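PDB 1QSA: soluble lytic murein transglycosylase from Escherichia coli, which cleaves the glycosidic bonds between N-acetylmuramic acid and N-acetylglucosamine in peptidoglycan, forming a 1,6-anhydro bond in the N-acetylmuramic acid product. Local coordinates for residues I191-F204 with M217-D229. Residues are numbered along the deposited sequence; the frame is centred on the assembly and turned at random.
Sequences IISLANNPNTVLTF and MAAVAFASVARQD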
loop_
_atom_site.group_PDB
_atom_site.type_symbol
_atom_site.label_atom_id
_atom_site.label_comp_id
_atom_site.label_asym_id
_atom_site.label_seq_id
_atom_site.Cartn_x
_atom_site.Cartn_y
_atom_site.Cartn_z
ATOM N N ILE A 191 19.871 -12.637 23.838
ATOM C CA ILE A 191 19.082 -12.276 22.657
ATOM C C ILE A 191 17.594 -12.529 22.914
ATOM O O ILE A 191 16.748 -11.694 22.591
ATOM C CB ILE A 191 19.545 -13.057 21.414
ATOM C CG1 ILE A 191 20.932 -12.566 20.990
ATOM C CG2 ILE A 191 18.537 -12.885 20.263
ATOM C CD1 ILE A 191 21.642 -13.455 19.974
ATOM N N ILE A 192 17.278 -13.680 23.493
ATOM C CA ILE A 192 15.893 -14.027 23.798
ATOM C C ILE A 192 15.321 -12.980 24.765
ATOM O O ILE A 192 14.194 -12.518 24.590
ATOM C CB ILE A 192 15.786 -15.452 24.396
ATOM C CG1 ILE A 192 16.144 -16.493 23.339
ATOM C CG2 ILE A 192 14.361 -15.724 24.898
ATOM C CD1 ILE A 192 16.384 -17.887 23.894
ATOM N N SER A 193 16.126 -12.562 25.740
ATOM C CA SER A 193 15.679 -11.557 26.703
ATOM C C SER A 193 15.417 -10.208 26.034
ATOM O O SER A 193 14.474 -9.505 26.406
ATOM C CB SER A 193 16.704 -11.392 27.836
ATOM O OG SER A 193 16.746 -12.556 28.653
ATOM N N LEU A 194 16.235 -9.869 25.038
ATOM C CA LEU A 194 16.118 -8.610 24.305
ATOM C C LEU A 194 14.843 -8.602 23.441
ATOM O O LEU A 194 14.129 -7.595 23.386
ATOM C CB LEU A 194 17.364 -8.387 23.438
ATOM C CG LEU A 194 17.579 -6.994 22.840
ATOM C CD1 LEU A 194 17.959 -6.012 23.954
ATOM C CD2 LEU A 194 18.679 -7.031 21.789
ATOM N N ALA A 195 14.567 -9.723 22.774
ATOM C CA ALA A 195 13.375 -9.855 21.935
ATOM C C ALA A 195 12.116 -9.848 22.812
ATOM O O ALA A 195 11.058 -9.357 22.400
ATOM C CB ALA A 195 13.440 -11.162 21.127
ATOM N N ASN A 196 12.231 -10.394 24.019
ATOM C CA ASN A 196 11.099 -10.442 24.941
ATOM C C ASN A 196 10.765 -9.069 25.523
ATOM O O ASN A 196 9.591 -8.697 25.640
ATOM C CB ASN A 196 11.380 -11.426 26.079
ATOM C CG ASN A 196 10.185 -11.594 27.016
ATOM O OD1 ASN A 196 9.098 -12.008 26.598
ATOM N ND2 ASN A 196 10.382 -11.269 28.288
ATOM N N ASN A 197 11.800 -8.321 25.896
ATOM C CA ASN A 197 11.629 -7.002 26.493
ATOM C C ASN A 197 12.824 -6.129 26.118
ATOM O O ASN A 197 13.929 -6.311 26.633
ATOM C CB ASN A 197 11.510 -7.141 28.014
ATOM C CG ASN A 197 11.385 -5.813 28.715
ATOM O OD1 ASN A 197 11.222 -4.770 28.078
ATOM N ND2 ASN A 197 11.463 -5.841 30.041
ATOM N N PRO A 198 12.600 -5.147 25.224
ATOM C CA PRO A 198 13.658 -4.244 24.771
ATOM C C PRO A 198 14.273 -3.408 25.884
ATOM O O PRO A 198 15.336 -2.830 25.706
ATOM C CB PRO A 198 12.948 -3.383 23.727
ATOM C CG PRO A 198 11.551 -3.322 24.224
ATOM C CD PRO A 198 11.287 -4.730 24.694
ATOM N N ASN A 199 13.614 -3.367 27.039
ATOM C CA ASN A 199 14.141 -2.610 28.165
ATOM C C ASN A 199 15.359 -3.264 28.790
ATOM O O ASN A 199 16.003 -2.664 29.645
ATOM C CB ASN A 199 13.054 -2.318 29.200
ATOM C CG ASN A 199 12.039 -1.336 28.678
ATOM O OD1 ASN A 199 12.347 -0.159 28.477
ATOM N ND2 ASN A 199 10.841 -1.825 28.379
ATOM N N THR A 200 15.696 -4.479 28.346
ATOM C CA THR A 200 16.903 -5.146 28.841
ATOM C C THR A 200 18.111 -4.722 27.984
ATOM O O THR A 200 19.218 -5.230 28.164
ATOM C CB THR A 200 16.783 -6.688 28.777
ATOM O OG1 THR A 200 16.514 -7.098 27.426
ATOM C CG2 THR A 200 15.670 -7.181 29.678
ATOM N N VAL A 201 17.913 -3.760 27.085
ATOM C CA VAL A 201 18.981 -3.328 26.185
ATOM C C VAL A 201 20.313 -2.896 26.800
ATOM O O VAL A 201 21.368 -3.239 26.269
ATOM C CB VAL A 201 18.494 -2.269 25.149
ATOM C CG1 VAL A 201 18.131 -0.946 25.831
ATOM C CG2 VAL A 201 19.558 -2.067 24.070
ATOM N N LEU A 202 20.291 -2.152 27.907
ATOM C CA LEU A 202 21.557 -1.735 28.506
ATOM C C LEU A 202 22.284 -2.935 29.121
ATOM O O LEU A 202 23.514 -3.039 29.018
ATOM C CB LEU A 202 21.343 -0.623 29.536
ATOM C CG LEU A 202 22.627 0.013 30.082
ATOM C CD1 LEU A 202 23.506 0.547 28.950
ATOM C CD2 LEU A 202 22.258 1.137 31.045
ATOM N N THR A 203 21.523 -3.850 29.722
ATOM C CA THR A 203 22.091 -5.070 30.305
ATOM C C THR A 203 22.677 -5.906 29.157
ATOM O O THR A 203 23.802 -6.398 29.255
ATOM C CB THR A 203 21.018 -5.894 31.051
ATOM O OG1 THR A 203 20.489 -5.113 32.128
ATOM C CG2 THR A 203 21.610 -7.167 31.620
ATOM N N PHE A 204 21.928 -6.008 28.057
ATOM C CA PHE A 204 22.369 -6.748 26.869
ATOM C C PHE A 204 23.702 -6.175 26.369
ATOM O O PHE A 204 24.643 -6.915 26.099
ATOM C CB PHE A 204 21.299 -6.647 25.761
ATOM C CG PHE A 204 21.708 -7.259 24.438
ATOM C CD1 PHE A 204 21.489 -8.617 24.183
ATOM C CD2 PHE A 204 22.285 -6.471 23.435
ATOM C CE1 PHE A 204 21.836 -9.181 22.946
ATOM C CE2 PHE A 204 22.638 -7.024 22.192
ATOM C CZ PHE A 204 22.410 -8.385 21.949
ATOM N N MET A 217 21.731 -5.043 17.029
ATOM C CA MET A 217 20.643 -5.626 17.804
ATOM C C MET A 217 20.204 -4.630 18.883
ATOM O O MET A 217 19.013 -4.368 19.060
ATOM C CB MET A 217 21.099 -6.932 18.456
ATOM C CG MET A 217 21.332 -8.095 17.469
ATOM S SD MET A 217 19.793 -8.693 16.699
ATOM C CE MET A 217 19.088 -9.625 18.048
ATOM N N ALA A 218 21.178 -4.041 19.573
ATOM C CA ALA A 218 20.858 -3.076 20.627
ATOM C C ALA A 218 20.191 -1.811 20.071
ATOM O O ALA A 218 19.318 -1.245 20.718
ATOM C CB ALA A 218 22.127 -2.711 21.423
ATOM N N ALA A 219 20.593 -1.373 18.881
ATOM C CA ALA A 219 20.003 -0.171 18.286
ATOM C C ALA A 219 18.521 -0.371 17.962
ATOM O O ALA A 219 17.721 0.557 18.095
ATOM C CB ALA A 219 20.776 0.269 17.059
ATOM N N VAL A 220 18.144 -1.587 17.566
ATOM C CA VAL A 220 16.730 -1.850 17.286
ATOM C C VAL A 220 15.946 -1.832 18.611
ATOM O O VAL A 220 14.897 -1.193 18.718
ATOM C CB VAL A 220 16.524 -3.212 16.563
ATOM C CG1 VAL A 220 15.027 -3.468 16.342
ATOM C CG2 VAL A 220 17.250 -3.221 15.214
ATOM N N ALA A 221 16.467 -2.514 19.628
ATOM C CA ALA A 221 15.800 -2.550 20.925
ATOM C C ALA A 221 15.687 -1.131 21.500
ATOM O O ALA A 221 14.677 -0.764 22.086
ATOM C CB ALA A 221 16.557 -3.451 21.887
ATOM N N PHE A 222 16.730 -0.335 21.288
ATOM C CA PHE A 222 16.767 1.042 21.781
ATOM C C PHE A 222 15.611 1.845 21.172
ATOM O O PHE A 222 14.960 2.632 21.866
ATOM C CB PHE A 222 18.115 1.683 21.446
ATOM C CG PHE A 222 18.228 3.132 21.874
ATOM C CD1 PHE A 222 18.558 3.465 23.185
ATOM C CD2 PHE A 222 18.030 4.153 20.951
ATOM C CE1 PHE A 222 18.689 4.808 23.570
ATOM C CE2 PHE A 222 18.157 5.490 21.323
ATOM C CZ PHE A 222 18.487 5.820 22.629
ATOM N N ALA A 223 15.361 1.642 19.882
ATOM C CA ALA A 223 14.254 2.315 19.209
ATOM C C ALA A 223 12.913 1.904 19.848
ATOM O O ALA A 223 12.019 2.732 20.019
ATOM C CB ALA A 223 14.269 1.986 17.725
ATOM N N SER A 224 12.780 0.636 20.238
ATOM C CA SER A 224 11.545 0.164 20.881
ATOM C C SER A 224 11.372 0.834 22.246
ATOM O O SER A 224 10.253 1.208 22.633
ATOM C CB SER A 224 11.551 -1.364 21.032
ATOM O OG SER A 224 11.654 -1.991 19.766
ATOM N N VAL A 225 12.484 0.987 22.968
ATOM C CA VAL A 225 12.468 1.641 24.279
ATOM C C VAL A 225 12.050 3.102 24.114
ATOM O O VAL A 225 11.244 3.599 24.896
ATOM C CB VAL A 225 13.858 1.594 24.969
ATOM C CG1 VAL A 225 13.867 2.483 26.224
ATOM C CG2 VAL A 225 14.207 0.152 25.346
ATOM N N ALA A 226 12.592 3.783 23.104
ATOM C CA ALA A 226 12.263 5.192 22.861
ATOM C C ALA A 226 10.800 5.389 22.509
ATOM O O ALA A 226 10.218 6.439 22.800
ATOM C CB ALA A 226 13.139 5.773 21.759
ATOM N N ARG A 227 10.220 4.396 21.842
ATOM C CA ARG A 227 8.815 4.464 21.453
ATOM C C ARG A 227 7.922 4.403 22.694
ATOM O O ARG A 227 6.863 5.026 22.733
ATOM C CB ARG A 227 8.488 3.323 20.488
ATOM C CG ARG A 227 7.107 3.399 19.864
ATOM C CD ARG A 227 6.934 2.296 18.835
ATOM N NE ARG A 227 5.593 2.280 18.258
ATOM C CZ ARG A 227 4.605 1.493 18.675
ATOM N NH1 ARG A 227 4.799 0.644 19.679
ATOM N NH2 ARG A 227 3.419 1.552 18.083
ATOM N N GLN A 228 8.366 3.660 23.706
ATOM C CA GLN A 228 7.637 3.514 24.963
ATOM C C GLN A 228 7.859 4.714 25.894
ATOM O O GLN A 228 6.917 5.216 26.506
ATOM C CB GLN A 228 8.097 2.247 25.705
ATOM C CG GLN A 228 7.816 0.924 25.003
ATOM C CD GLN A 228 8.370 -0.279 25.768
ATOM O OE1 GLN A 228 8.685 -0.185 26.957
ATOM N NE2 GLN A 228 8.496 -1.414 25.081
ATOM N N ASP A 229 9.105 5.171 25.977
ATOM C CA ASP A 229 9.486 6.264 26.868
ATOM C C ASP A 229 10.692 6.999 26.286
ATOM O O ASP A 229 11.845 6.592 26.480
ATOM C CB ASP A 229 9.832 5.659 28.239
ATOM C CG ASP A 229 10.025 6.703 29.335
ATOM O OD1 ASP A 229 10.533 7.809 29.070
ATOM O OD2 ASP A 229 9.684 6.385 30.494
#
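Val201 fits as a knob into the hole formed by Ala218, Ala221, Phe222 and Val225 on helix 212-228. Its CG2, anti to the backbone N, reaches between the alanines, 3.7 Å from Ala218 CB, while CG1 turns to Val225. Leu194 comes in beside it from helix 185-196: with CG also anti to the backbone N (chi1 -167°), one branch, CD1, lies 3.6 Å from Ala221 CB. The other, CD2, sits over the centre of one face of the Phe204 ring, a CH-pi type contact 3.7 Å above the plane. Phe204 CZ lies 4.0 Å from Met217 CB, approaching obliquely, and the bent methionine chain carries its CE across to Ile191 CG2.

Pro198, in the turn between the two helices, packs against helix 212-228 through its CB and CG. Pro198 CB is 3.6 Å from Ser224 CB, and its CA comes closer to Ala221 than any other backbone pairing here, 4.7 Å CA to CA.

The polar part is a relay of amides at the exposed end. Asn197 OD1 accepts from Asn199 N, an Asx turn, and again from Asn199 ND2, which it meets on a lone pair. The same ND2 gives a nearly straight bond (173°) to Gln228 OE1 at 3.1 Å, with the oxygen close to the Asn199 amide plane although the two amides are turned 62° apart. Thr200 OG1 and N both bond to Asn197 O, so that one carbonyl accepts two bonds within the turn.

Met165 of helix 154-166 touches both Leu194 and Met217, and Met236 of helix 230-243 touches Val201, so the contact is part of the continuous helical packing of the alpha-superhelix. Its chemistry implies an apolar core, close-packed through small alanines, with directional bonding confined to the exposed end, where Asn199 ties the turn to Gln228.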